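Local coordinates for protein putative D-tyrosyl-tRNA(Tyr) deacylase 2 (Leishmania major, PDB 1TC5) that may hydrolyse D-tyrosyl-tRNA(Tyr) to D-tyrosine and free tRNA, as a homodimeric and highly divergent member of the D-aminoacyl-tRNA deacylase family, at residues H60-L65 with D127-F132; T72-E77 with Q84-C89; G103-V106 with V111-H114. All coordinates share one frame; numbering follows the deposited sequence.

Contact 1 of 3, residues H60-L65 with D127-F132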
ATOM      1  N   HIS A  60      -5.704  -2.697  22.221  1.00 28.21           N
ATOM      2  CA  HIS A  60      -4.720  -1.626  22.220  1.00 30.65           C
ATOM      3  C   HIS A  60      -4.370  -1.253  20.797  1.00 27.78           C
ATOM      4  O   HIS A  60      -4.238  -0.087  20.474  1.00 29.31           O
ATOM      5  CB  HIS A  60      -3.422  -2.020  22.957  1.00 32.98           C
ATOM      6  CG  HIS A  60      -2.301  -1.039  22.772  1.00 38.16           C
ATOM      7  ND1 HIS A  60      -1.242  -1.263  21.919  1.00 41.25           N
ATOM      8  CD2 HIS A  60      -2.096   0.188  23.307  1.00 41.68           C
ATOM      9  CE1 HIS A  60      -0.426  -0.225  21.948  1.00 40.84           C
ATOM     10  NE2 HIS A  60      -0.920   0.668  22.785  1.00 42.66           N
ATOM     11  N   ALA A  61      -4.193  -2.253  19.947  1.00 24.72           N
ATOM     12  CA  ALA A  61      -3.825  -1.980  18.569  1.00 22.92           C
ATOM     13  C   ALA A  61      -4.955  -1.291  17.818  1.00 19.01           C
ATOM     14  O   ALA A  61      -4.694  -0.472  16.931  1.00 18.37           O
ATOM     15  CB  ALA A  61      -3.408  -3.250  17.846  1.00 25.03           C
ATOM     16  N   VAL A  62      -6.190  -1.636  18.149  1.00 18.34           N
ATOM     17  CA  VAL A  62      -7.355  -1.017  17.519  1.00 18.34           C
ATOM     18  C   VAL A  62      -7.399   0.452  17.970  1.00 17.85           C
ATOM     19  O   VAL A  62      -7.703   1.327  17.184  1.00 17.04           O
ATOM     20  CB  VAL A  62      -8.672  -1.752  17.873  1.00 18.21           C
ATOM     21  CG1 VAL A  62      -9.901  -0.942  17.419  1.00 19.22           C
ATOM     22  CG2 VAL A  62      -8.715  -3.116  17.238  1.00 20.59           C
ATOM     23  N   GLY A  63      -7.068   0.702  19.230  1.00 17.70           N
ATOM     24  CA  GLY A  63      -7.011   2.053  19.761  1.00 19.37           C
ATOM     25  C   GLY A  63      -6.003   2.920  19.040  1.00 21.94           C
ATOM     26  O   GLY A  63      -6.258   4.092  18.779  1.00 22.37           O
ATOM     27  N   VAL A  64      -4.852   2.345  18.702  1.00 21.58           N
ATOM     28  CA  VAL A  64      -3.848   3.081  17.934  1.00 21.96           C
ATOM     29  C   VAL A  64      -4.403   3.424  16.553  1.00 22.17           C
ATOM     30  O   VAL A  64      -4.303   4.555  16.094  1.00 21.02           O
ATOM     31  CB  VAL A  64      -2.524   2.279  17.784  1.00 21.35           C
ATOM     32  CG1 VAL A  64      -1.578   2.926  16.729  1.00 24.36           C
ATOM     33  CG2 VAL A  64      -1.820   2.136  19.138  1.00 24.28           C
ATOM     34  N   LEU A  65      -5.011   2.442  15.900  1.00 22.85           N
ATOM     35  CA  LEU A  65      -5.669   2.674  14.620  1.00 21.27           C
ATOM     36  C   LEU A  65      -6.735   3.775  14.659  1.00 18.35           C
ATOM     37  O   LEU A  65      -6.810   4.581  13.748  1.00 17.53           O
ATOM     38  CB  LEU A  65      -6.303   1.379  14.099  1.00 22.26           C
ATOM     39  CG  LEU A  65      -7.126   1.518  12.810  1.00 23.57           C
ATOM     40  CD1 LEU A  65      -6.235   1.957  11.618  1.00 25.49           C
ATOM     41  CD2 LEU A  65      -7.811   0.218  12.487  1.00 27.67           C
ATOM     42  N   ASP A 127      -9.625 -12.400  12.624  1.00 17.85           N
ATOM     43  CA  ASP A 127     -11.040 -12.416  12.940  1.00 20.19           C
ATOM     44  C   ASP A 127     -11.368 -11.563  14.177  1.00 20.53           C
ATOM     45  O   ASP A 127     -12.337 -10.805  14.187  1.00 19.67           O
ATOM     46  CB  ASP A 127     -11.481 -13.859  13.150  1.00 20.02           C
ATOM     47  CG  ASP A 127     -12.967 -13.993  13.268  1.00 28.94           C
ATOM     48  OD1 ASP A 127     -13.647 -13.784  12.245  1.00 34.55           O
ATOM     49  OD2 ASP A 127     -13.537 -14.304  14.337  1.00 30.91           O
ATOM     50  N   ARG A 128     -10.544 -11.700  15.213  1.00 21.04           N
ATOM     51  CA  ARG A 128     -10.762 -10.989  16.474  1.00 19.23           C
ATOM     52  C   ARG A 128     -10.546  -9.507  16.277  1.00 18.21           C
ATOM     53  O   ARG A 128     -11.309  -8.687  16.771  1.00 18.33           O
ATOM     54  CB  ARG A 128      -9.834 -11.555  17.547  1.00 21.64           C
ATOM     55  CG  ARG A 128     -10.189 -11.199  18.964  1.00 26.86           C
ATOM     56  CD  ARG A 128     -11.361 -11.977  19.510  1.00 36.07           C
ATOM     57  NE  ARG A 128     -11.744 -11.528  20.852  1.00 40.81           N
ATOM     58  CZ  ARG A 128     -12.995 -11.466  21.314  1.00 45.39           C
ATOM     59  NH1 ARG A 128     -14.039 -11.818  20.562  1.00 45.95           N
ATOM     60  NH2 ARG A 128     -13.207 -11.048  22.550  1.00 49.52           N
ATOM     61  N   PHE A 129      -9.527  -9.170  15.504  1.00 18.09           N
ATOM     62  CA  PHE A 129      -9.209  -7.791  15.199  1.00 16.79           C
ATOM     63  C   PHE A 129     -10.315  -7.099  14.395  1.00 14.71           C
ATOM     64  O   PHE A 129     -10.648  -5.955  14.682  1.00 17.17           O
ATOM     65  CB  PHE A 129      -7.883  -7.711  14.444  1.00 18.94           C
ATOM     66  CG  PHE A 129      -7.505  -6.329  14.037  1.00 17.99           C
ATOM     67  CD1 PHE A 129      -6.786  -5.513  14.908  1.00 23.07           C
ATOM     68  CD2 PHE A 129      -7.858  -5.840  12.782  1.00 23.81           C
ATOM     69  CE1 PHE A 129      -6.415  -4.228  14.533  1.00 22.97           C
ATOM     70  CE2 PHE A 129      -7.476  -4.542  12.387  1.00 22.17           C
ATOM     71  CZ  PHE A 129      -6.772  -3.739  13.274  1.00 22.68           C
ATOM     72  N   CYS A 130     -10.902  -7.800  13.421  1.00 12.84           N
ATOM     73  CA  CYS A 130     -11.991  -7.246  12.634  1.00 15.32           C
ATOM     74  C   CYS A 130     -13.252  -7.070  13.494  1.00 15.35           C
ATOM     75  O   CYS A 130     -13.958  -6.071  13.351  1.00 15.91           O
ATOM     76  CB  CYS A 130     -12.288  -8.123  11.406  1.00 16.12           C
ATOM     77  SG  CYS A 130     -10.954  -8.228  10.136  1.00 18.49           S
ATOM     78  N   HIS A 131     -13.523  -8.040  14.371  1.00 13.93           N
ATOM     79  CA  HIS A 131     -14.623  -7.920  15.338  1.00 14.89           C
ATOM     80  C   HIS A 131     -14.501  -6.650  16.218  1.00 15.39           C
ATOM     81  O   HIS A 131     -15.474  -5.905  16.404  1.00 15.43           O
ATOM     82  CB  HIS A 131     -14.691  -9.184  16.210  1.00 15.22           C
ATOM     83  CG  HIS A 131     -15.625  -9.060  17.379  1.00 20.16           C
ATOM     84  ND1 HIS A 131     -16.948  -8.695  17.237  1.00 23.53           N
ATOM     85  CD2 HIS A 131     -15.419  -9.227  18.708  1.00 21.97           C
ATOM     86  CE1 HIS A 131     -17.520  -8.654  18.429  1.00 19.24           C
ATOM     87  NE2 HIS A 131     -16.613  -8.962  19.338  1.00 20.46           N
ATOM     88  N   PHE A 132     -13.314  -6.429  16.782  1.00 15.85           N
ATOM     89  CA  PHE A 132     -13.065  -5.294  17.654  1.00 15.31           C
ATOM     90  C   PHE A 132     -13.246  -3.983  16.911  1.00 16.02           C
ATOM     91  O   PHE A 132     -13.707  -3.020  17.486  1.00 16.08           O
ATOM     92  CB  PHE A 132     -11.660  -5.368  18.268  1.00 16.18           C
ATOM     93  CG  PHE A 132     -11.498  -6.403  19.360  1.00 23.32           C
ATOM     94  CD1 PHE A 132     -12.590  -6.892  20.087  1.00 26.17           C
ATOM     95  CD2 PHE A 132     -10.224  -6.859  19.695  1.00 25.33           C
ATOM     96  CE1 PHE A 132     -12.415  -7.827  21.101  1.00 26.42           C
ATOM     97  CE2 PHE A 132     -10.043  -7.798  20.708  1.00 25.60           C
ATOM     98  CZ  PHE A 132     -11.145  -8.275  21.419  1.00 24.93           C
TER
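The two helices packed on the mixed sheet of this DTD-family subunit meet through Val62 and Leu65 of helix 55-67 and Phe129 and Phe132 of helix 119-136. Their local axes pass 10.2 Å apart at a signed crossing angle of -51°, so side chains rather than backbones fill the interface, which is wholly apolar across these residues. Val62 does most of the touching with a single branch. With CG1 anti to the backbone N (chi1 170°), CG2 is left to face the other helix, and it enters between the two phenylalanines. Val62 CG2 approaches the Phe129 ring obliquely, 3.7 Å from CE1, and on its other side lies 3.8 Å from Phe132 CB. The Phe132 ring turns back toward the start of helix 55-67, packing on Leu58 and Arg59, and lays its CE1 over one face, toward the rim, of the Arg128 guanidinium, which forms a salt bridge with Asp55. Phe129 also packs on Ile42 of strand 37-45, and Leu65 rests on Val40 of that strand and Leu15 of strand 10-18. On the side toward the sheet, the Leu65 side chain crosses Phe129 at about a right angle, its CD2 4.2 Å from CZ.

Contact 2 of 3, residues T72-E77 with Q84-C89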
ATOM      1  N   THR A  72      -5.613  13.525   6.761  1.00 15.79           N
ATOM      2  CA  THR A  72      -6.045  14.907   6.533  1.00 17.52           C
ATOM      3  C   THR A  72      -7.178  15.016   5.512  1.00 18.91           C
ATOM      4  O   THR A  72      -7.632  16.117   5.195  1.00 18.27           O
ATOM      5  CB  THR A  72      -4.845  15.757   6.016  1.00 15.53           C
ATOM      6  OG1 THR A  72      -4.280  15.138   4.856  1.00 12.54           O
ATOM      7  CG2 THR A  72      -3.676  15.788   7.045  1.00 15.79           C
ATOM      8  N   HIS A  73      -7.671  13.879   5.030  1.00 17.54           N
ATOM      9  CA  HIS A  73      -8.639  13.871   3.930  1.00 17.74           C
ATOM     10  C   HIS A  73     -10.098  13.603   4.336  1.00 16.15           C
ATOM     11  O   HIS A  73     -10.991  13.597   3.503  1.00 19.21           O
ATOM     12  CB  HIS A  73      -8.174  12.797   2.969  1.00 21.79           C
ATOM     13  CG  HIS A  73      -8.560  11.406   3.379  1.00 24.74           C
ATOM     14  ND1 HIS A  73      -7.661  10.377   3.436  1.00 32.63           N
ATOM     15  CD2 HIS A  73      -9.749  10.871   3.737  1.00 35.07           C
ATOM     16  CE1 HIS A  73      -8.285   9.263   3.768  1.00 27.93           C
ATOM     17  NE2 HIS A  73      -9.552   9.532   3.941  1.00 27.93           N
ATOM     18  N   PHE A  74     -10.349  13.344   5.604  1.00 16.57           N
ATOM     19  CA  PHE A  74     -11.705  12.960   6.051  1.00 16.34           C
ATOM     20  C   PHE A  74     -12.768  14.049   5.900  1.00 19.13           C
ATOM     21  O   PHE A  74     -13.946  13.754   5.619  1.00 18.33           O
ATOM     22  CB  PHE A  74     -11.710  12.520   7.519  1.00 14.69           C
ATOM     23  CG  PHE A  74     -10.858  11.322   7.828  1.00 16.63           C
ATOM     24  CD1 PHE A  74     -10.510  10.390   6.854  1.00 17.10           C
ATOM     25  CD2 PHE A  74     -10.426  11.110   9.126  1.00 15.97           C
ATOM     26  CE1 PHE A  74      -9.765   9.309   7.182  1.00 15.97           C
ATOM     27  CE2 PHE A  74      -9.670  10.027   9.443  1.00 16.89           C
ATOM     28  CZ  PHE A  74      -9.334   9.134   8.486  1.00 18.59           C
ATOM     29  N   SER A  75     -12.344  15.297   6.094  1.00 21.02           N
ATOM     30  CA  SER A  75     -13.248  16.434   6.225  1.00 21.22           C
ATOM     31  C   SER A  75     -12.934  17.562   5.231  1.00 22.90           C
ATOM     32  O   SER A  75     -12.443  18.640   5.625  1.00 18.57           O
ATOM     33  CB  SER A  75     -13.126  16.983   7.653  1.00 21.63           C
ATOM     34  OG  SER A  75     -13.296  15.954   8.609  1.00 20.14           O
ATOM     35  N   PRO A  76     -13.256  17.349   3.957  1.00 25.78           N
ATOM     36  CA  PRO A  76     -12.960  18.347   2.916  1.00 26.20           C
ATOM     37  C   PRO A  76     -13.614  19.718   3.162  1.00 25.39           C
ATOM     38  O   PRO A  76     -13.128  20.730   2.681  1.00 26.90           O
ATOM     39  CB  PRO A  76     -13.465  17.678   1.618  1.00 27.88           C
ATOM     40  CG  PRO A  76     -14.379  16.571   2.044  1.00 28.58           C
ATOM     41  CD  PRO A  76     -13.937  16.157   3.417  1.00 28.17           C
ATOM     42  N   GLU A  77     -14.698  19.736   3.935  1.00 24.35           N
ATOM     43  CA  GLU A  77     -15.390  20.957   4.346  1.00 25.18           C
ATOM     44  C   GLU A  77     -14.647  21.826   5.401  1.00 25.17           C
ATOM     45  O   GLU A  77     -15.107  22.918   5.731  1.00 26.28           O
ATOM     46  CB  GLU A  77     -16.807  20.571   4.842  1.00 27.70           C
ATOM     47  CG  GLU A  77     -16.931  20.129   6.319  1.00 32.93           C
ATOM     48  CD  GLU A  77     -16.410  18.710   6.649  1.00 37.81           C
ATOM     49  OE1 GLU A  77     -16.250  17.849   5.749  1.00 32.29           O
ATOM     50  OE2 GLU A  77     -16.180  18.448   7.857  1.00 44.34           O
ATOM     51  N   GLN A  84      -6.618  14.013  11.602  1.00 19.10           N
ATOM     52  CA  GLN A  84      -7.773  13.689  12.417  1.00 19.03           C
ATOM     53  C   GLN A  84      -7.735  12.205  12.697  1.00 18.03           C
ATOM     54  O   GLN A  84      -7.159  11.427  11.926  1.00 17.43           O
ATOM     55  CB  GLN A  84      -9.067  14.026  11.660  1.00 17.92           C
ATOM     56  CG  GLN A  84      -9.341  15.505  11.444  1.00 20.55           C
ATOM     57  CD  GLN A  84     -10.717  15.731  10.750  1.00 21.28           C
ATOM     58  OE1 GLN A  84     -10.903  15.368   9.579  1.00 20.04           O
ATOM     59  NE2 GLN A  84     -11.649  16.335  11.467  1.00 19.07           N
ATOM     60  N   SER A  85      -8.330  11.815  13.812  1.00 16.24           N
ATOM     61  CA  SER A  85      -8.500  10.413  14.131  1.00 15.60           C
ATOM     62  C   SER A  85      -9.768   9.870  13.478  1.00 15.40           C
ATOM     63  O   SER A  85     -10.724  10.597  13.223  1.00 15.03           O
ATOM     64  CB  SER A  85      -8.607  10.215  15.641  1.00 13.59           C
ATOM     65  OG  SER A  85      -9.751  10.847  16.132  1.00 17.10           O
ATOM     66  N   LEU A  86      -9.760   8.576  13.200  1.00 15.88           N
ATOM     67  CA  LEU A  86     -10.972   7.897  12.805  1.00 16.94           C
ATOM     68  C   LEU A  86     -12.022   8.053  13.887  1.00 15.34           C
ATOM     69  O   LEU A  86     -13.194   8.217  13.580  1.00 18.13           O
ATOM     70  CB  LEU A  86     -10.706   6.411  12.550  1.00 17.37           C
ATOM     71  CG  LEU A  86     -10.135   6.172  11.169  1.00 17.03           C
ATOM     72  CD1 LEU A  86      -9.330   4.873  11.150  1.00 16.94           C
ATOM     73  CD2 LEU A  86     -11.293   6.169  10.122  1.00 13.08           C
ATOM     74  N   GLU A  87     -11.601   8.033  15.153  1.00 16.72           N
ATOM     75  CA  GLU A  87     -12.535   8.139  16.270  1.00 18.98           C
ATOM     76  C   GLU A  87     -13.375   9.421  16.173  1.00 20.48           C
ATOM     77  O   GLU A  87     -14.582   9.381  16.323  1.00 17.41           O
ATOM     78  CB  GLU A  87     -11.787   8.047  17.612  1.00 22.06           C
ATOM     79  CG  GLU A  87     -12.645   8.242  18.861  1.00 25.79           C
ATOM     80  CD  GLU A  87     -11.828   8.204  20.152  1.00 36.25           C
ATOM     81  OE1 GLU A  87     -10.826   8.955  20.269  1.00 40.39           O
ATOM     82  OE2 GLU A  87     -12.184   7.407  21.065  1.00 43.41           O
ATOM     83  N   GLU A  88     -12.752  10.549  15.857  1.00 21.20           N
ATOM     84  CA  GLU A  88     -13.501  11.807  15.791  1.00 21.94           C
ATOM     85  C   GLU A  88     -14.269  11.958  14.475  1.00 21.34           C
ATOM     86  O   GLU A  88     -15.002  12.919  14.310  1.00 21.43           O
ATOM     87  CB  GLU A  88     -12.579  13.017  16.036  1.00 23.18           C
ATOM     88  CG  GLU A  88     -11.612  13.364  14.912  1.00 23.30           C
ATOM     89  CD  GLU A  88     -10.573  14.384  15.354  1.00 27.46           C
ATOM     90  OE1 GLU A  88     -10.942  15.363  16.046  1.00 30.27           O
ATOM     91  OE2 GLU A  88      -9.381  14.194  15.040  1.00 19.77           O
ATOM     92  N   CYS A  89     -14.084  11.023  13.542  1.00 19.61           N
ATOM     93  CA  CYS A  89     -14.876  10.988  12.307  1.00 20.95           C
ATOM     94  C   CYS A  89     -15.560   9.604  12.170  1.00 21.67           C
ATOM     95  O   CYS A  89     -15.160   8.790  11.358  1.00 19.55           O
ATOM     96  CB  CYS A  89     -13.986  11.315  11.110  1.00 23.59           C
ATOM     97  SG  CYS A  89     -13.083  12.885  11.252  1.00 20.58           S
TER
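The Phe74 ring is bordered by residues of 84-89, with the carbonyl O of Ser85 at its edge, near the ring plane and 4.0 Å from CE2. Other neighbours come in obliquely: Cys89 SG is 3.8 Å from Phe74 CD2 in a sulfur-aromatic contact whose direction is 70° off the ring normal, and Leu86 crosses the phenyl group at about a right angle with Leu86 CD2 3.9 Å from Phe74 CZ. The Gln84 amide is the second flat group. Ser75 OG donates to Gln84 OE1 over 2.6 Å, in the carbonyl plane and on a lone pair, with a C=O...donor angle of 115°. The extended Gln84 chain carries the amide past Phe74 to this hydroxyl, and OE1 also comes 3.6 Å from Phe74 CB. Both segments belong to the long loop between helix 55-67 and strand 93-98, folded back on itself here. Residues 86-89 form a type I beta turn, overlapped by an ST motif in which Ser85 OG accepts from Glu88 N. Glu88 returns the bond, its OE2 taking Ser85 N on the anti lone pair at 2.9 Å, and the two bonds link Ser85, just ahead of the turn, to Glu88 within it. Val38 of strand 37-45 packs against both Phe74 and Leu86. Arg137 donates to the carbonyls of Leu86 and Cys89, while Arg36 bonds to Phe74 O.

Contact 3 of 3, residues G103-V106 with V111-H114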
ATOM      1  N   GLY A 103       5.373  -9.201   6.595  1.00 14.17           N
ATOM      2  CA  GLY A 103       6.422  -9.749   7.447  1.00 15.18           C
ATOM      3  C   GLY A 103       7.564 -10.404   6.696  1.00 12.61           C
ATOM      4  O   GLY A 103       8.545 -10.792   7.318  1.00 13.89           O
ATOM      5  N   GLY A 104       7.434 -10.538   5.374  1.00 14.65           N
ATOM      6  CA  GLY A 104       8.496 -11.041   4.530  1.00 14.91           C
ATOM      7  C   GLY A 104       9.780 -10.222   4.647  1.00 14.09           C
ATOM      8  O   GLY A 104       9.726  -9.003   4.837  1.00 14.97           O
ATOM      9  N   LYS A 105      10.911 -10.914   4.603  1.00 13.13           N
ATOM     10  CA  LYS A 105      12.224 -10.307   4.526  1.00 13.33           C
ATOM     11  C   LYS A 105      13.052 -10.933   3.405  1.00 12.95           C
ATOM     12  O   LYS A 105      12.928 -12.119   3.115  1.00 14.28           O
ATOM     13  CB  LYS A 105      12.974 -10.438   5.864  1.00 14.63           C
ATOM     14  CG  LYS A 105      12.335  -9.729   7.052  1.00 19.87           C
ATOM     15  CD  LYS A 105      13.019 -10.208   8.329  1.00 28.72           C
ATOM     16  CE  LYS A 105      13.205  -9.139   9.375  1.00 35.20           C
ATOM     17  NZ  LYS A 105      14.326  -9.558  10.293  1.00 39.12           N
ATOM     18  N   VAL A 106      13.897 -10.118   2.792  1.00 11.26           N
ATOM     19  CA  VAL A 106      14.859 -10.567   1.791  1.00 13.51           C
ATOM     20  C   VAL A 106      15.870 -11.555   2.382  1.00 13.95           C
ATOM     21  O   VAL A 106      16.438 -11.306   3.436  1.00 15.60           O
ATOM     22  CB  VAL A 106      15.601  -9.353   1.206  1.00 12.12           C
ATOM     23  CG1 VAL A 106      16.821  -9.807   0.332  1.00 16.99           C
ATOM     24  CG2 VAL A 106      14.625  -8.490   0.419  1.00 14.90           C
ATOM     25  N   VAL A 111      12.549 -14.361  -0.788  1.00 15.07           N
ATOM     26  CA  VAL A 111      11.889 -13.811   0.390  1.00 16.21           C
ATOM     27  C   VAL A 111      11.568 -14.943   1.359  1.00 16.92           C
ATOM     28  O   VAL A 111      11.070 -15.994   0.963  1.00 16.81           O
ATOM     29  CB  VAL A 111      10.537 -13.072   0.049  1.00 15.18           C
ATOM     30  CG1 VAL A 111       9.898 -12.554   1.302  1.00 11.49           C
ATOM     31  CG2 VAL A 111      10.765 -11.949  -0.953  1.00 14.51           C
ATOM     32  N   GLN A 112      11.848 -14.707   2.639  1.00 17.50           N
ATOM     33  CA  GLN A 112      11.497 -15.644   3.695  1.00 15.94           C
ATOM     34  C   GLN A 112      10.417 -15.038   4.577  1.00 14.46           C
ATOM     35  O   GLN A 112      10.392 -13.833   4.835  1.00 13.52           O
ATOM     36  CB  GLN A 112      12.689 -16.044   4.565  1.00 17.00           C
ATOM     37  CG  GLN A 112      13.494 -14.854   5.190  1.00 22.29           C
ATOM     38  CD  GLN A 112      13.070 -14.409   6.599  1.00 26.58           C
ATOM     39  OE1 GLN A 112      12.007 -14.782   7.107  1.00 26.65           O
ATOM     40  NE2 GLN A 112      13.919 -13.601   7.230  1.00 23.22           N
ATOM     41  N   PHE A 113       9.542 -15.905   5.055  1.00 13.71           N
ATOM     42  CA  PHE A 113       8.363 -15.518   5.815  1.00 15.26           C
ATOM     43  C   PHE A 113       8.377 -16.078   7.249  1.00 15.15           C
ATOM     44  O   PHE A 113       7.329 -16.279   7.882  1.00 18.67           O
ATOM     45  CB  PHE A 113       7.116 -15.986   5.068  1.00 17.31           C
ATOM     46  CG  PHE A 113       6.872 -15.236   3.755  1.00 16.27           C
ATOM     47  CD1 PHE A 113       6.517 -13.869   3.768  1.00 13.51           C
ATOM     48  CD2 PHE A 113       6.975 -15.896   2.535  1.00 20.60           C
ATOM     49  CE1 PHE A 113       6.273 -13.185   2.589  1.00 14.45           C
ATOM     50  CE2 PHE A 113       6.737 -15.207   1.305  1.00 19.99           C
ATOM     51  CZ  PHE A 113       6.399 -13.853   1.335  1.00 19.93           C
ATOM     52  N   HIS A 114       9.568 -16.272   7.787  1.00 14.94           N
ATOM     53  CA  HIS A 114       9.741 -16.897   9.102  1.00 19.05           C
ATOM     54  C   HIS A 114       9.117 -16.086  10.262  1.00 19.30           C
ATOM     55  O   HIS A 114       8.776 -16.656  11.297  1.00 18.93           O
ATOM     56  CB  HIS A 114      11.231 -17.175   9.349  1.00 21.33           C
ATOM     57  CG  HIS A 114      11.881 -18.042   8.282  1.00 34.15           C
ATOM     58  ND1 HIS A 114      11.275 -19.166   7.751  1.00 41.37           N
ATOM     59  CD2 HIS A 114      13.093 -17.954   7.671  1.00 37.15           C
ATOM     60  CE1 HIS A 114      12.080 -19.725   6.860  1.00 40.59           C
ATOM     61  NE2 HIS A 114      13.192 -19.012   6.795  1.00 39.58           N
TER
HETATM   62  O   HOH W   1       9.935 -13.060   7.974  1.00 19.77           O
HETATM   63  O   HOH W   2      16.119 -12.862   5.895  1.00 30.80           O
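Gln112 lies alongside Lys105 on the same face of a two-stranded beta hairpin, pointing the same way, with NE2 3.6 Å from Lys105 CB. Its CG sits between the backbone N and carbonyl carbon (chi1 54°), and a bend at chi2 folds the amide back over the neighbouring strand. Their backbones form the antiparallel hydrogen-bonded pair, closed by Lys105 N to Gln112 O at 3.0 Å and Gln112 N to Lys105 O at 2.8 Å, both nearly straight. The next pair, Val106 with Val111, is non-hydrogen-bonded and puts its side chains on the other face, where Val106 packs on Phe192 of the second subunit. The Phe113 ring comes obliquely against Gly104, CD1 lying 3.5 Å from CA, while Val111 CG1 lies over one ring face, near its rim; Phe188 of the second subunit also touches Phe113. Gln112 OE1 accepts from His114 N at 2.9 Å, and NE2 donates to a water that donates to Val106 O. A further water, 2.8 Å from Gln112 OE1 and 2.7 Å from Gly103 O, bridges the two segments. The His114 N-H, able only to donate, identifies the amide oxygen, and partners at both ends should restrain the amide's rotation.

In the fold
Contacts 2 and 3 are nested in the chain loop that contact 1 closes, and they follow one another in series. Contact 1 is the most central, its centre about 9 Å from the centre of the chain; the others lie on opposite sides of that centre, their centres about 34 Å apart. Contacts 1 and 2 touch, Leu65 O lying 3.6 Å from Leu86 CD1, so segment 84-89 packs against the C-terminal end of helix 55-67. Contact 3 stays about 15 Å from contact 1 at the nearest atoms, but strand 110-112 leads on to helix 119-136. Its hairpin reaches the partner subunit, where Val106 meets the other copy's Val64 and Val111 its Lys69.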